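Local coordinates for periplasmic solute binding protein (Liberibacter asiaticus, PDB 5Z35) that binds zinc and manganese in the periplasm and probably delivers them to an ABC transporter for uptake, at residues Gln209-Lys214 / Glu235-Tyr240. The protein carries 1 engineered substitution. Residues are numbered along the deposited sequence; the frame is centred on the assembly and turned at random.
Sequences QMRSHK and ETNASY. With ACT (acetate ion), chain D.
Met210 and Arg211, in the last turn of helix 200-212, meet Thr236, Asn237 and Ala238, where helix 227-236 ends in a Schellman motif and the chain turns into strand 239-244. The two helix ends belong to an alpha/beta lobe of this solute-binding protein, away from the metal site. The packed part is built on buried Met210. Its chain bends at the last torsion (chi3 68°), bringing Met210 CE to Ala238 CB at 3.5 Å, a tight carbon contact. Met210 CE also lies 3.7 Å from Thr236 OG1, a hydroxyl whose one proton is turned to, or shared between, Val232 O and Ala233 O. Nearer the backbone, Met210 CB packs on Thr236 CG2 at 3.9 Å.

The other side is looser and faces solvent. Two bends in the Arg211 chain lay CD against Thr236 and carry the guanidinium to the helix end. Arg211 NH1 donates to Thr236 O at 3.2 Å, from above the carbonyl plane. Arg211 NH1 lies 3.0 Å from Asn237 OD1, with the guanidinium and amide planes 71° apart. Beyond, Arg211 NH2 donates to O of an acetate, probably from the crystallisation liquor, at 3.0 Å and 168°, while NH1 bonds OXT only weakly.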
# COMPACT_ATOMS: atom_id res chain seq x y z
N GLN A 209 11.20 15.76 16.79
CA GLN A 209 11.41 14.35 17.07
C GLN A 209 12.68 13.81 16.47
O GLN A 209 13.38 13.05 17.13
CB GLN A 209 10.23 13.50 16.63
CG GLN A 209 8.98 13.72 17.48
CD GLN A 209 9.13 13.15 18.89
OE1 GLN A 209 9.53 12.00 19.07
NE2 GLN A 209 8.80 13.95 19.89
N MET A 210 13.03 14.23 15.27
CA MET A 210 14.28 13.78 14.69
C MET A 210 15.50 14.28 15.44
O MET A 210 16.45 13.53 15.66
CB MET A 210 14.36 14.18 13.23
CG MET A 210 13.37 13.42 12.35
SD MET A 210 13.42 13.89 10.61
CE MET A 210 15.03 13.26 10.21
N ARG A 211 15.48 15.55 15.83
CA ARG A 211 16.57 16.10 16.61
C ARG A 211 16.67 15.34 17.93
O ARG A 211 17.76 14.90 18.32
CB ARG A 211 16.35 17.58 16.91
CG ARG A 211 16.33 18.52 15.71
CD ARG A 211 17.71 18.70 15.15
NE ARG A 211 18.66 19.28 16.12
CZ ARG A 211 19.99 19.16 16.03
NH1 ARG A 211 20.56 18.46 15.02
NH2 ARG A 211 20.77 19.73 16.96
N SER A 212 15.53 15.20 18.59
CA SER A 212 15.43 14.57 19.88
C SER A 212 15.99 13.14 19.89
O SER A 212 16.72 12.78 20.80
CB SER A 212 13.96 14.53 20.28
OG SER A 212 13.80 13.80 21.47
N HIS A 213 15.63 12.35 18.89
CA HIS A 213 16.10 10.96 18.80
C HIS A 213 17.26 10.75 17.83
O HIS A 213 17.54 9.63 17.48
CB HIS A 213 14.94 10.02 18.46
CG HIS A 213 13.77 10.16 19.37
ND1 HIS A 213 13.89 10.07 20.74
CD2 HIS A 213 12.47 10.41 19.13
CE1 HIS A 213 12.70 10.25 21.30
NE2 HIS A 213 11.82 10.45 20.34
N LYS A 214 17.95 11.81 17.41
CA LYS A 214 19.07 11.71 16.46
C LYS A 214 18.76 10.83 15.26
O LYS A 214 19.57 10.00 14.86
CB LYS A 214 20.34 11.20 17.14
CG LYS A 214 21.06 12.19 18.01
CD LYS A 214 20.46 12.24 19.39
CE LYS A 214 21.46 12.88 20.33
NZ LYS A 214 20.80 13.10 21.65
N GLU A 235 17.05 20.92 8.32
CA GLU A 235 16.78 21.55 9.62
C GLU A 235 17.14 20.61 10.78
O GLU A 235 17.35 21.06 11.92
CB GLU A 235 15.32 22.04 9.68
CG GLU A 235 15.00 23.10 8.62
CD GLU A 235 13.54 23.54 8.61
OE1 GLU A 235 12.92 23.59 9.68
OE2 GLU A 235 13.02 23.87 7.53
N THR A 236 17.21 19.32 10.48
CA THR A 236 17.53 18.32 11.47
C THR A 236 19.00 17.83 11.48
O THR A 236 19.37 17.05 12.37
CB THR A 236 16.61 17.13 11.36
OG1 THR A 236 16.74 16.51 10.06
CG2 THR A 236 15.17 17.61 11.62
N ASN A 237 19.82 18.29 10.54
CA ASN A 237 21.13 17.68 10.32
C ASN A 237 21.01 16.22 9.98
O ASN A 237 21.95 15.50 10.22
CB ASN A 237 22.05 17.81 11.54
CG ASN A 237 22.43 19.21 11.81
OD1 ASN A 237 22.33 19.70 12.97
ND2 ASN A 237 22.90 19.89 10.77
N ALA A 238 19.87 15.78 9.46
CA ALA A 238 19.70 14.44 8.94
C ALA A 238 20.00 14.40 7.42
O ALA A 238 20.38 15.39 6.81
CB ALA A 238 18.29 13.93 9.22
N SER A 239 19.85 13.20 6.84
CA SER A 239 20.07 13.01 5.40
C SER A 239 18.76 12.69 4.73
O SER A 239 17.94 12.02 5.29
CB SER A 239 21.04 11.82 5.21
OG SER A 239 22.33 12.19 5.70
N TYR A 240 18.58 13.20 3.52
CA TYR A 240 17.50 12.82 2.66
C TYR A 240 17.79 11.38 2.17
O TYR A 240 18.85 11.11 1.64
CB TYR A 240 17.38 13.78 1.48
CG TYR A 240 16.36 13.36 0.47
CD1 TYR A 240 15.03 13.17 0.82
CD2 TYR A 240 16.71 13.13 -0.86
CE1 TYR A 240 14.09 12.74 -0.09
CE2 TYR A 240 15.77 12.69 -1.79
CZ TYR A 240 14.46 12.50 -1.41
OH TYR A 240 13.52 12.10 -2.32
C ACT D . 24.34 18.89 15.40
O ACT D . 23.74 19.37 16.38
OXT ACT D . 23.97 17.82 14.87
CH3 ACT D . 25.54 19.61 14.85